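Local structure of methylenetetrahydrofolate--tRNA-(uracil-5-)-methyltransferase trmFO (Thermus thermophilus, 3G5S) at residues Val164-Ile169 against Arg270-Val275; Ala258-Arg263 against Val275-Gly280; Arg309-Asn314 against Gly335-Val340; Glu321-Arg326 against Ala347-Leu352. The protein catalyses, with FAD as cofactor and methylenetetrahydrofolate as carbon donor, the formation of 5-methyluridine at position 54 of tRNAs. One frame throughout, in Å; residues are numbered along the deposited sequence.

Contact 1: Val164-Ile169 against Arg270-Val275; sequences VLYESI and RMWSLV. With GSH (glutathione), chain C.
Tyr166 lays one side of its ring over a face of the Trp272 indole. Its CD1 stands 3.3 Å above the indole plane, offset toward the rim, and is 3.3 Å from Trp272 NE1; the two ring planes are inclined at 38°, so the pair is oblique, neither a parallel stack nor edge-to-face. Both side chains point the same way, side by side: Tyr166 CG is anti to its backbone N (chi1 -177°), whereas Trp272 CG is anti to its carbonyl carbon (chi1 -70°). The indole N-H is spent on Gly269 O, which fixes the rotation of the ring beneath the tyrosine. An alanine in place of Trp272 would probably leave the Tyr166 ring without the surface it rests on and Gly269 O without its indole donor. In the backbone, Val164 and Trp272 form an antiparallel hydrogen-bonded pair, Val164 N to Trp272 O at 2.8 Å and Trp272 N to Val164 O at 3.0 Å. Tyr166 N adds a 2.8 Å bond to Arg270 O, just where the chain turns into the 3-10 segment 166-168. Val164 CG1 meets Leu274 CD1 at 4.2 Å. In the antiparallel sheet, strand 271-274 lies between strands 163-165 and 258-264; Leu187 of strand 187-191 touches both Tyr166 and Trp272.

Contact 2: Ala258-Arg263 against Val275-Gly280; sequences AVVQLR and VGFQTG. With GSH (glutathione), chain C.
The strand 258-263 and the chain leaving strand 271-274 are joined directly by one backbone bond, Val275 N to Gln261 O at 2.8 Å, with an N-H...O angle of 171°. Water 1 lies beside it, accepting from Gln261 N at 2.8 Å, with Val275 O among the acceptors within reach of its protons. Val275 points its side chain at the strand: CG2, anti to the carbonyl carbon, settles 3.8 Å from Arg263 CB, and the two side chains cross at about a right angle. Val275 CB also faces Gln261 CB, at 4.1 Å. The Arg263 chain runs on extended from CG to NE, where Glu265 takes it in a salt bridge, while the amide of Gln261 is bonded through NE2 to Asn188. Farther along, Val260 CG2 reaches the tip of the Phe277 ring, 3.9 Å from CZ, again with the side chains at about a right angle; Val275 O and water 1 lie in the plane of that ring, at its edge. Gly276, whose positive phi (78°) favours glycine, gives its N-H to glutathione O31, 2.9 Å away. The chemistry thus divides: apolar branches, a backbone bond and a water tie the loop to the strand, and this same loop offers a backbone amide to a glutathione carboxylate, a bond that does not depend on a side chain.

Contact 3: Arg309-Asn314 against Gly335-Val340; sequences RNTYLN and GVLAGV. With FAD (flavin-adenine dinucleotide), chain B; EDO (1,2-ethanediol), chain F.
Water 2 is gripped by three groups of the two segments: Asn310 ND2 gives it a proton at 3.1 Å, and Val336 O and Val340 O, the latter 2.8 Å from the water, lie in reach of its own protons. Asn310 and Val336 meet tip to tip, Asn310 OD1 being 3.3 Å from Val336 CG1; CG anti to the backbone N (chi1 -171°) carries the amide out to Val336. Tyr312 sets CB 3.2 Å from Val336 O, while its ring leads away and its hydroxyl bonds Phe390 O and glutathione N1. An alanine in place of Tyr312 would take away ring and hydroxyl, and would probably leave Phe390 O and glutathione N1 each short of a hydrogen-bond partner. Next along, Leu313 N bonds Leu337 O at 2.9 Å, and the leucine side chains cross obliquely, Leu313 CD1 to Leu337 CG at 4.0 Å. Thr311 O is buried here without a hydrogen-bond partner in the model. On the side of the cofactor, Val336 N donates to FAD O1P (2.9 Å), and at Gly335 a side chain would run into that same oxygen. A backbone amide at the start of a 3-10 turn, between strand 331-333 and helix 343-361, thus gives one hydrogen bond to the FAD pyrophosphate in this Rossmann-type flavoprotein.

Contact 4: Glu321-Arg326 against Ala347-Leu352; sequences ETLEFR and AATGFL. With EDO (1,2-ethanediol), chain E.
Leu323 meets the helix 347-352 on the side bearing Thr349 and Leu352. Ala348, one turn before Leu352, turns instead to Leu67 and Met71 of helix 63-74. At Thr349 the contact begins: Leu323 CD1 lies 3.3 Å from Thr349 O and 3.7 Å from Thr349 CB, the two side chains crossing at about a right angle. Thr349 OG1, between the backbone N and the carbonyl carbon (chi1 58°), accepts from Gly335 N, with Glu345 O and Ser346 O both within bonding distance of the hydroxyl. Phe351 again looks toward helix 63-74, packing on Met71 and Ala74. Leu352 closes the walk by pointing at the other segment: its CB is 4.1 Å from Leu323 CD1, and CD2 touches Glu321 O at 3.5 Å. No hydrogen bond spans the two segments, so the join is made by apolar branches against carbonyl oxygens and one another. Thr322 OG1 accepts from Glu324 N at 3.3 Å, an ST turn. This turn leads into a short, weakly bonded extended stretch about 324-325, with backbone bonds from Leu323 and Phe325 to Ala333 and Leu331; Leu323 and Leu352 pack it onto helix 343-361, which follows strand 331-333, an outer strand of the parallel Rossmann-type sheet.

In the fold
Contacts 1 and 2 share Val275 and both reach one antiparallel sheet, centres 11 Å apart; Ser273 N and Arg263 O, 2.9 Å apart, probably hydrogen-bond between their neighbouring strands. Both reach glutathione, contact 2 through a direct bond. Contacts 3 and 4 form the second pair, centres 12 Å apart, with their segments alternating along the chain; a probable hydrogen bond, Gly335 N to Thr349 OG1 at 2.9 Å, joins them, and Leu313 packs on Phe325. Contact 3 binds FAD directly, while the Thr349 side chain of contact 4 stays about 7 Å from it. Between the pairs, contacts 2 and 3 come no nearer than about 9 Å, yet glutathione touches both, meeting Gly276 and Tyr312.

Contact 1: Val164-Ile169 against Arg270-Val275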
# COMPACT_ATOMS: atom_id res chain seq x y z
N VAL A 164 9.10 10.99 0.59
CA VAL A 164 10.44 11.02 0.01
C VAL A 164 11.41 10.20 0.85
O VAL A 164 11.19 9.96 2.04
CB VAL A 164 10.98 12.45 -0.15
CG1 VAL A 164 10.05 13.28 -1.02
CG2 VAL A 164 11.19 13.12 1.20
N LEU A 165 12.48 9.76 0.21
CA LEU A 165 13.55 9.06 0.87
C LEU A 165 14.41 10.05 1.65
O LEU A 165 14.90 11.03 1.09
CB LEU A 165 14.40 8.33 -0.17
CG LEU A 165 15.39 7.28 0.32
CD1 LEU A 165 14.63 6.07 0.84
CD2 LEU A 165 16.34 6.87 -0.79
N TYR A 166 14.61 9.79 2.94
CA TYR A 166 15.32 10.73 3.79
C TYR A 166 16.70 11.12 3.25
O TYR A 166 17.07 12.29 3.26
CB TYR A 166 15.46 10.16 5.20
CG TYR A 166 16.14 11.09 6.18
CD1 TYR A 166 15.43 12.11 6.80
CD2 TYR A 166 17.49 10.97 6.46
CE1 TYR A 166 16.04 12.98 7.69
CE2 TYR A 166 18.11 11.83 7.35
CZ TYR A 166 17.38 12.83 7.96
OH TYR A 166 18.00 13.69 8.85
N GLU A 167 17.45 10.13 2.77
CA GLU A 167 18.80 10.38 2.30
C GLU A 167 18.85 11.30 1.09
O GLU A 167 19.90 11.83 0.75
CB GLU A 167 19.51 9.05 2.00
CG GLU A 167 19.13 8.43 0.67
CD GLU A 167 20.02 7.26 0.30
OE1 GLU A 167 20.52 6.57 1.21
OE2 GLU A 167 20.23 7.03 -0.91
N SER A 168 17.71 11.50 0.43
CA SER A 168 17.65 12.34 -0.76
C SER A 168 17.36 13.80 -0.42
O SER A 168 17.35 14.64 -1.31
CB SER A 168 16.63 11.81 -1.77
OG SER A 168 15.29 12.07 -1.36
N ILE A 169 17.13 14.10 0.85
CA ILE A 169 16.90 15.46 1.30
C ILE A 169 18.22 16.20 1.54
O ILE A 169 19.15 15.65 2.13
CB ILE A 169 16.08 15.48 2.61
CG1 ILE A 169 14.76 14.73 2.43
CG2 ILE A 169 15.85 16.91 3.08
CD1 ILE A 169 14.01 14.49 3.74
N ARG A 270 13.67 6.12 7.06
CA ARG A 270 13.99 6.31 5.65
C ARG A 270 12.91 7.06 4.88
O ARG A 270 13.17 7.56 3.79
CB ARG A 270 14.21 4.96 4.96
CG ARG A 270 15.46 4.24 5.40
CD ARG A 270 15.66 2.96 4.61
NE ARG A 270 14.65 1.95 4.92
CZ ARG A 270 14.79 1.00 5.84
NH1 ARG A 270 15.89 0.92 6.57
NH2 ARG A 270 13.81 0.13 6.04
N MSE A 271 11.70 7.12 5.42
CA MSE A 271 10.54 7.59 4.66
C MSE A 271 9.85 8.74 5.37
O MSE A 271 9.34 8.57 6.49
CB MSE A 271 9.56 6.43 4.47
CG MSE A 271 10.17 5.28 3.70
SE MSE A 271 9.10 3.68 3.72
CE MSE A 271 7.67 4.34 2.68
N TRP A 272 9.84 9.91 4.73
CA TRP A 272 9.27 11.12 5.31
C TRP A 272 8.21 11.70 4.40
O TRP A 272 8.45 11.91 3.20
CB TRP A 272 10.38 12.15 5.57
CG TRP A 272 11.29 11.74 6.70
CD1 TRP A 272 12.07 10.62 6.76
CD2 TRP A 272 11.48 12.42 7.95
NE1 TRP A 272 12.74 10.57 7.97
CE2 TRP A 272 12.39 11.66 8.71
CE3 TRP A 272 10.96 13.60 8.49
CZ2 TRP A 272 12.80 12.05 9.98
CZ3 TRP A 272 11.37 13.99 9.75
CH2 TRP A 272 12.28 13.22 10.48
N SER A 273 7.03 11.96 4.95
CA SER A 273 5.94 12.51 4.15
C SER A 273 5.87 14.02 4.26
O SER A 273 6.27 14.61 5.26
CB SER A 273 4.59 11.91 4.56
OG SER A 273 4.20 12.38 5.84
N LEU A 274 5.35 14.65 3.21
CA LEU A 274 5.05 16.07 3.23
C LEU A 274 3.73 16.30 3.96
O LEU A 274 2.68 15.86 3.50
CB LEU A 274 4.96 16.64 1.82
CG LEU A 274 6.28 16.94 1.11
CD1 LEU A 274 7.09 15.68 0.86
CD2 LEU A 274 6.01 17.67 -0.20
N VAL A 275 3.79 17.00 5.09
CA VAL A 275 2.63 17.13 5.96
C VAL A 275 1.58 18.04 5.35
O VAL A 275 1.87 19.18 5.00
CB VAL A 275 3.06 17.66 7.35
CG1 VAL A 275 1.84 17.87 8.24
CG2 VAL A 275 4.04 16.70 8.00
N1 GSH C . -7.23 8.73 5.44
CA1 GSH C . -7.22 8.68 6.89
C1 GSH C . -8.54 9.13 7.50
O11 GSH C . -9.62 9.39 6.66
O12 GSH C . -8.72 8.97 8.66
CB1 GSH C . -6.01 9.36 7.52
CG1 GSH C . -6.08 10.87 7.72
CD1 GSH C . -6.03 11.77 6.49
OE1 GSH C . -6.16 11.35 5.38
N2 GSH C . -5.81 13.17 6.71
CA2 GSH C . -5.64 14.07 5.61
C2 GSH C . -4.19 14.51 5.43
O2 GSH C . -3.76 15.41 6.07
CB2 GSH C . -6.58 15.24 5.84
SG2 GSH C . -6.75 16.42 4.49
N3 GSH C . -3.54 14.13 4.19
CA3 GSH C . -2.23 14.66 3.89
C3 GSH C . -1.10 14.03 4.68
O31 GSH C . -0.14 14.64 5.03
O32 GSH C . -1.36 12.78 5.22

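Contact 2: Ala258-Arg263 against Val275-Gly280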
# COMPACT_ATOMS: atom_id res chain seq x y z
N ALA A 258 7.16 30.93 4.72
CA ALA A 258 6.34 29.73 4.58
C ALA A 258 7.26 28.53 4.75
O ALA A 258 8.49 28.67 4.63
CB ALA A 258 5.69 29.71 3.22
N VAL A 259 6.68 27.38 5.05
CA VAL A 259 7.45 26.15 5.14
C VAL A 259 6.68 25.00 4.52
O VAL A 259 5.47 25.05 4.38
CB VAL A 259 7.76 25.74 6.60
CG1 VAL A 259 8.48 26.86 7.34
CG2 VAL A 259 6.49 25.32 7.33
N VAL A 260 7.42 23.98 4.11
CA VAL A 260 6.86 22.66 3.93
C VAL A 260 7.43 21.80 5.05
O VAL A 260 8.65 21.77 5.26
CB VAL A 260 7.20 22.07 2.56
CG1 VAL A 260 6.76 20.61 2.47
CG2 VAL A 260 6.56 22.90 1.45
N GLN A 261 6.56 21.12 5.78
CA GLN A 261 7.00 20.24 6.85
C GLN A 261 7.04 18.80 6.38
O GLN A 261 6.20 18.39 5.57
CB GLN A 261 6.05 20.32 8.03
CG GLN A 261 6.00 21.65 8.71
CD GLN A 261 5.32 21.55 10.04
OE1 GLN A 261 4.16 21.16 10.13
NE2 GLN A 261 6.06 21.87 11.10
N LEU A 262 7.99 18.04 6.90
CA LEU A 262 8.05 16.61 6.65
C LEU A 262 8.03 15.86 7.96
O LEU A 262 8.60 16.32 8.95
CB LEU A 262 9.29 16.22 5.84
CG LEU A 262 9.28 16.72 4.40
CD1 LEU A 262 9.92 18.08 4.32
CD2 LEU A 262 10.00 15.74 3.49
N ARG A 263 7.37 14.71 7.97
CA ARG A 263 7.32 13.89 9.17
C ARG A 263 7.76 12.47 8.88
O ARG A 263 7.57 11.95 7.78
CB ARG A 263 5.93 13.90 9.80
CG ARG A 263 4.93 13.01 9.12
CD ARG A 263 3.67 12.85 9.97
NE ARG A 263 3.02 11.61 9.60
CZ ARG A 263 1.93 11.11 10.17
NH1 ARG A 263 1.31 11.75 11.16
NH2 ARG A 263 1.46 9.95 9.74
N VAL A 275 3.79 17.00 5.09
CA VAL A 275 2.63 17.13 5.96
C VAL A 275 1.58 18.04 5.35
O VAL A 275 1.87 19.18 5.00
CB VAL A 275 3.06 17.66 7.35
CG1 VAL A 275 1.84 17.87 8.24
CG2 VAL A 275 4.04 16.70 8.00
N GLY A 276 0.36 17.54 5.22
CA GLY A 276 -0.73 18.36 4.71
C GLY A 276 -0.73 18.52 3.20
O GLY A 276 -1.38 19.42 2.68
N PHE A 277 -0.01 17.64 2.50
CA PHE A 277 0.10 17.71 1.04
C PHE A 277 -0.68 16.62 0.32
O PHE A 277 -0.28 16.13 -0.73
CB PHE A 277 1.57 17.78 0.60
CG PHE A 277 2.08 19.19 0.55
CD1 PHE A 277 2.40 19.87 1.72
CD2 PHE A 277 2.18 19.86 -0.65
CE1 PHE A 277 2.83 21.19 1.67
CE2 PHE A 277 2.60 21.17 -0.70
CZ PHE A 277 2.94 21.84 0.46
N GLN A 278 -1.83 16.26 0.89
CA GLN A 278 -2.76 15.40 0.18
C GLN A 278 -3.01 15.97 -1.20
O GLN A 278 -3.16 17.19 -1.37
CB GLN A 278 -4.08 15.27 0.96
CG GLN A 278 -4.87 16.56 1.10
CD GLN A 278 -4.38 17.47 2.23
OE1 GLN A 278 -3.52 17.08 3.03
NE2 GLN A 278 -4.93 18.68 2.29
N THR A 279 -3.04 15.11 -2.21
CA THR A 279 -3.07 15.58 -3.58
C THR A 279 -3.61 14.54 -4.54
O THR A 279 -3.48 13.33 -4.30
CB THR A 279 -1.67 16.01 -4.05
OG1 THR A 279 -1.74 16.52 -5.38
CG2 THR A 279 -0.71 14.83 -4.02
N GLY A 280 -4.22 15.01 -5.62
CA GLY A 280 -4.66 14.16 -6.71
C GLY A 280 -3.90 14.44 -7.99
O GLY A 280 -4.32 14.01 -9.06
N1 GSH C . -7.23 8.73 5.44
CA1 GSH C . -7.22 8.68 6.89
C1 GSH C . -8.54 9.13 7.50
O11 GSH C . -9.62 9.39 6.66
O12 GSH C . -8.72 8.97 8.66
CB1 GSH C . -6.01 9.36 7.52
CG1 GSH C . -6.08 10.87 7.72
CD1 GSH C . -6.03 11.77 6.49
OE1 GSH C . -6.16 11.35 5.38
N2 GSH C . -5.81 13.17 6.71
CA2 GSH C . -5.64 14.07 5.61
C2 GSH C . -4.19 14.51 5.43
O2 GSH C . -3.76 15.41 6.07
CB2 GSH C . -6.58 15.24 5.84
SG2 GSH C . -6.75 16.42 4.49
N3 GSH C . -3.54 14.13 4.19
CA3 GSH C . -2.23 14.66 3.89
C3 GSH C . -1.10 14.03 4.68
O31 GSH C . -0.14 14.64 5.03
O32 GSH C . -1.36 12.78 5.22
O HOH W 1 3.77 21.17 5.23

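Contact 3: Arg309-Asn314 against Gly335-Val340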
# COMPACT_ATOMS: atom_id res chain seq x y z
N ARG A 309 -11.58 7.31 -2.89
CA ARG A 309 -12.41 6.42 -2.11
C ARG A 309 -11.67 5.11 -1.91
O ARG A 309 -11.25 4.47 -2.88
CB ARG A 309 -13.72 6.20 -2.85
CG ARG A 309 -14.59 5.11 -2.30
CD ARG A 309 -15.38 5.58 -1.10
NE ARG A 309 -16.27 4.51 -0.66
CZ ARG A 309 -15.92 3.58 0.21
NH1 ARG A 309 -14.71 3.59 0.75
NH2 ARG A 309 -16.78 2.63 0.55
N ASN A 310 -11.50 4.71 -0.66
CA ASN A 310 -10.64 3.58 -0.32
C ASN A 310 -10.85 3.21 1.13
O ASN A 310 -10.36 3.89 2.02
CB ASN A 310 -9.16 3.99 -0.55
CG ASN A 310 -8.18 2.83 -0.43
OD1 ASN A 310 -7.91 2.11 -1.39
ND2 ASN A 310 -7.59 2.66 0.76
N THR A 311 -11.60 2.13 1.38
CA THR A 311 -11.78 1.63 2.74
C THR A 311 -10.57 0.83 3.18
O THR A 311 -10.14 -0.10 2.48
CB THR A 311 -13.02 0.77 2.84
OG1 THR A 311 -14.16 1.60 2.60
CG2 THR A 311 -13.14 0.17 4.22
N TYR A 312 -10.02 1.18 4.33
CA TYR A 312 -8.87 0.46 4.86
C TYR A 312 -8.75 0.64 6.37
O TYR A 312 -9.27 1.60 6.95
CB TYR A 312 -7.57 0.87 4.14
CG TYR A 312 -7.10 2.28 4.47
CD1 TYR A 312 -7.71 3.39 3.90
CD2 TYR A 312 -6.05 2.49 5.35
CE1 TYR A 312 -7.29 4.67 4.20
CE2 TYR A 312 -5.62 3.78 5.66
CZ TYR A 312 -6.24 4.87 5.08
OH TYR A 312 -5.84 6.15 5.37
N LEU A 313 -8.04 -0.30 6.98
CA LEU A 313 -7.80 -0.31 8.42
C LEU A 313 -6.50 0.38 8.81
O LEU A 313 -5.55 0.46 8.03
CB LEU A 313 -7.72 -1.75 8.90
CG LEU A 313 -9.01 -2.55 8.74
CD1 LEU A 313 -8.72 -4.02 8.95
CD2 LEU A 313 -10.08 -2.06 9.70
N ASN A 314 -6.47 0.85 10.05
CA ASN A 314 -5.24 1.36 10.63
C ASN A 314 -4.36 0.18 11.00
O ASN A 314 -4.44 -0.36 12.10
CB ASN A 314 -5.53 2.23 11.85
CG ASN A 314 -4.33 3.04 12.25
OD1 ASN A 314 -3.23 2.48 12.41
ND2 ASN A 314 -4.50 4.35 12.39
N GLY A 335 -4.88 -7.37 1.47
CA GLY A 335 -5.27 -6.47 0.40
C GLY A 335 -5.44 -5.05 0.89
O GLY A 335 -4.89 -4.65 1.92
N VAL A 336 -6.20 -4.27 0.12
CA VAL A 336 -6.41 -2.88 0.46
C VAL A 336 -6.99 -2.72 1.88
O VAL A 336 -6.64 -1.78 2.59
CB VAL A 336 -7.31 -2.21 -0.59
CG1 VAL A 336 -7.87 -0.88 -0.08
CG2 VAL A 336 -6.52 -2.02 -1.87
N LEU A 337 -7.85 -3.64 2.30
CA LEU A 337 -8.40 -3.54 3.64
C LEU A 337 -7.29 -3.48 4.71
O LEU A 337 -7.44 -2.81 5.74
CB LEU A 337 -9.35 -4.71 3.92
CG LEU A 337 -10.06 -4.67 5.27
CD1 LEU A 337 -11.04 -3.50 5.34
CD2 LEU A 337 -10.76 -5.99 5.54
N ALA A 338 -6.19 -4.19 4.47
CA ALA A 338 -5.06 -4.24 5.40
C ALA A 338 -4.13 -3.03 5.31
O ALA A 338 -3.17 -2.94 6.08
CB ALA A 338 -4.25 -5.52 5.19
N GLY A 339 -4.37 -2.13 4.36
CA GLY A 339 -3.55 -0.94 4.26
C GLY A 339 -2.51 -0.93 3.15
O GLY A 339 -1.63 -0.07 3.16
N VAL A 340 -2.60 -1.85 2.20
CA VAL A 340 -1.74 -1.78 1.02
C VAL A 340 -2.51 -1.22 -0.17
O VAL A 340 -3.72 -1.00 -0.11
CB VAL A 340 -1.07 -3.13 0.67
CG1 VAL A 340 -0.27 -3.65 1.84
CG2 VAL A 340 -2.08 -4.16 0.16
PA FAD B . -10.72 -6.32 -4.50
O1A FAD B . -11.62 -5.15 -4.73
O2A FAD B . -9.93 -6.85 -5.65
O5B FAD B . -11.53 -7.55 -3.88
C5B FAD B . -12.45 -7.38 -2.82
C4B FAD B . -13.59 -8.35 -3.05
O4B FAD B . -14.43 -8.36 -1.91
C3B FAD B . -14.47 -7.92 -4.23
O3B FAD B . -14.64 -8.99 -5.14
C2B FAD B . -15.79 -7.51 -3.58
O2B FAD B . -16.94 -7.76 -4.37
C1B FAD B . -15.80 -8.37 -2.33
N9A FAD B . -16.57 -7.88 -1.17
C8A FAD B . -16.55 -6.63 -0.62
N7A FAD B . -17.32 -6.64 0.49
C5A FAD B . -17.81 -7.90 0.65
C6A FAD B . -18.63 -8.49 1.60
N6A FAD B . -18.99 -7.86 2.73
N1A FAD B . -18.93 -9.82 1.47
C2A FAD B . -18.46 -10.56 0.42
N3A FAD B . -17.64 -9.99 -0.53
C4A FAD B . -17.34 -8.69 -0.39
N1 FAD B . -4.56 -1.08 -8.31
C2 FAD B . -3.50 -1.12 -9.18
O2 FAD B . -2.47 -1.73 -8.87
N3 FAD B . -3.59 -0.48 -10.40
C4 FAD B . -4.72 0.21 -10.79
O4 FAD B . -4.77 0.77 -11.89
C4X FAD B . -5.80 0.24 -9.90
N5 FAD B . -6.96 0.91 -10.23
C5X FAD B . -8.02 0.92 -9.35
C6 FAD B . -9.18 1.60 -9.69
C7 FAD B . -10.26 1.63 -8.82
C7M FAD B . -11.52 2.36 -9.20
C8 FAD B . -10.17 0.98 -7.59
C8M FAD B . -11.33 1.01 -6.64
C9 FAD B . -9.00 0.31 -7.24
C9A FAD B . -7.92 0.27 -8.12
N10 FAD B . -6.75 -0.39 -7.76
C10 FAD B . -5.71 -0.41 -8.67
C1' FAD B . -6.38 -0.51 -6.30
C2' FAD B . -6.22 -1.95 -5.80
O2' FAD B . -4.93 -2.47 -6.07
C3' FAD B . -7.31 -2.88 -6.35
O3' FAD B . -8.54 -2.41 -5.83
C4' FAD B . -7.11 -4.34 -5.96
O4' FAD B . -8.03 -5.11 -6.71
C5' FAD B . -7.27 -4.57 -4.47
O5' FAD B . -7.35 -5.95 -4.20
P FAD B . -8.25 -6.46 -2.98
O1P FAD B . -7.85 -5.80 -1.70
O2P FAD B . -8.23 -7.96 -3.03
O3P FAD B . -9.72 -5.90 -3.31
C1 EDO F . -6.58 4.96 9.08
O1 EDO F . -5.84 6.18 9.23
C2 EDO F . -7.77 5.01 10.02
O2 EDO F . -7.28 5.09 11.36
O HOH W 2 -5.44 0.54 1.54

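Contact 4: Glu321-Arg326 against Ala347-Leu352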
# COMPACT_ATOMS: atom_id res chain seq x y z
N GLU A 321 2.79 -7.90 11.81
CA GLU A 321 3.45 -8.10 10.52
C GLU A 321 3.04 -9.43 9.87
O GLU A 321 3.28 -9.65 8.69
CB GLU A 321 4.97 -8.01 10.65
CG GLU A 321 5.62 -9.19 11.36
CD GLU A 321 5.54 -9.09 12.87
OE1 GLU A 321 5.08 -8.05 13.38
OE2 GLU A 321 5.93 -10.06 13.54
N THR A 322 2.43 -10.29 10.68
CA THR A 322 1.86 -11.56 10.23
C THR A 322 0.50 -11.38 9.55
O THR A 322 -0.05 -12.34 8.99
CB THR A 322 1.62 -12.43 11.45
OG1 THR A 322 0.78 -11.67 12.33
CG2 THR A 322 2.94 -12.77 12.16
N LEU A 323 -0.05 -10.16 9.63
CA LEU A 323 -1.39 -9.79 9.15
C LEU A 323 -2.53 -10.32 10.04
O LEU A 323 -3.70 -10.15 9.71
CB LEU A 323 -1.61 -10.14 7.68
CG LEU A 323 -0.61 -9.46 6.74
CD1 LEU A 323 -0.82 -9.96 5.32
CD2 LEU A 323 -0.72 -7.94 6.82
N GLU A 324 -2.17 -10.91 11.17
CA GLU A 324 -3.15 -11.29 12.18
C GLU A 324 -3.50 -10.08 13.03
O GLU A 324 -2.62 -9.30 13.41
CB GLU A 324 -2.57 -12.41 13.05
CG GLU A 324 -3.59 -13.08 13.96
CD GLU A 324 -3.01 -14.27 14.73
OE1 GLU A 324 -1.77 -14.42 14.81
OE2 GLU A 324 -3.81 -15.05 15.27
N PHE A 325 -4.78 -9.93 13.33
CA PHE A 325 -5.21 -8.88 14.24
C PHE A 325 -4.60 -9.09 15.62
O PHE A 325 -4.69 -10.19 16.18
CB PHE A 325 -6.74 -8.85 14.36
CG PHE A 325 -7.45 -8.18 13.21
CD1 PHE A 325 -7.65 -8.83 12.00
CD2 PHE A 325 -7.95 -6.90 13.35
CE1 PHE A 325 -8.32 -8.22 10.95
CE2 PHE A 325 -8.63 -6.28 12.30
CZ PHE A 325 -8.82 -6.94 11.11
N ARG A 326 -4.02 -8.04 16.16
CA ARG A 326 -3.37 -8.09 17.46
C ARG A 326 -4.34 -8.53 18.56
O ARG A 326 -3.94 -9.21 19.50
CB ARG A 326 -2.77 -6.73 17.83
CG ARG A 326 -1.75 -6.18 16.85
CD ARG A 326 -1.28 -4.80 17.31
NE ARG A 326 -0.47 -4.10 16.32
CZ ARG A 326 0.84 -4.22 16.22
NH1 ARG A 326 1.50 -5.03 17.04
NH2 ARG A 326 1.49 -3.54 15.29
N ALA A 347 -2.41 -9.19 -3.72
CA ALA A 347 -2.19 -10.62 -3.84
C ALA A 347 -1.13 -11.12 -2.85
O ALA A 347 -1.28 -12.16 -2.23
CB ALA A 347 -1.81 -10.98 -5.27
N ALA A 348 -0.04 -10.36 -2.70
CA ALA A 348 1.07 -10.79 -1.86
C ALA A 348 0.69 -10.83 -0.38
O ALA A 348 1.06 -11.77 0.34
CB ALA A 348 2.28 -9.90 -2.10
N THR A 349 -0.04 -9.82 0.08
CA THR A 349 -0.55 -9.88 1.44
C THR A 349 -1.59 -11.01 1.59
O THR A 349 -1.67 -11.62 2.65
CB THR A 349 -1.09 -8.52 1.93
OG1 THR A 349 -2.13 -8.05 1.06
CG2 THR A 349 0.04 -7.48 2.04
N GLY A 350 -2.36 -11.28 0.54
CA GLY A 350 -3.24 -12.45 0.56
C GLY A 350 -2.48 -13.75 0.77
O GLY A 350 -2.88 -14.60 1.56
N PHE A 351 -1.36 -13.90 0.06
CA PHE A 351 -0.51 -15.05 0.26
C PHE A 351 -0.11 -15.19 1.73
O PHE A 351 -0.22 -16.27 2.31
CB PHE A 351 0.74 -14.95 -0.63
CG PHE A 351 1.88 -15.82 -0.18
CD1 PHE A 351 1.84 -17.20 -0.38
CD2 PHE A 351 2.96 -15.28 0.47
CE1 PHE A 351 2.87 -18.01 0.05
CE2 PHE A 351 4.01 -16.09 0.91
CZ PHE A 351 3.96 -17.46 0.70
N LEU A 352 0.37 -14.11 2.34
CA LEU A 352 0.86 -14.20 3.71
C LEU A 352 -0.26 -14.48 4.71
O LEU A 352 -0.12 -15.30 5.62
CB LEU A 352 1.65 -12.96 4.11
CG LEU A 352 2.27 -13.02 5.51
CD1 LEU A 352 3.24 -14.19 5.67
CD2 LEU A 352 2.96 -11.72 5.86
C1 EDO E . -1.65 -12.14 18.35
O1 EDO E . -1.72 -11.02 19.25
C2 EDO E . -2.82 -12.06 17.37
O2 EDO E . -4.05 -12.20 18.08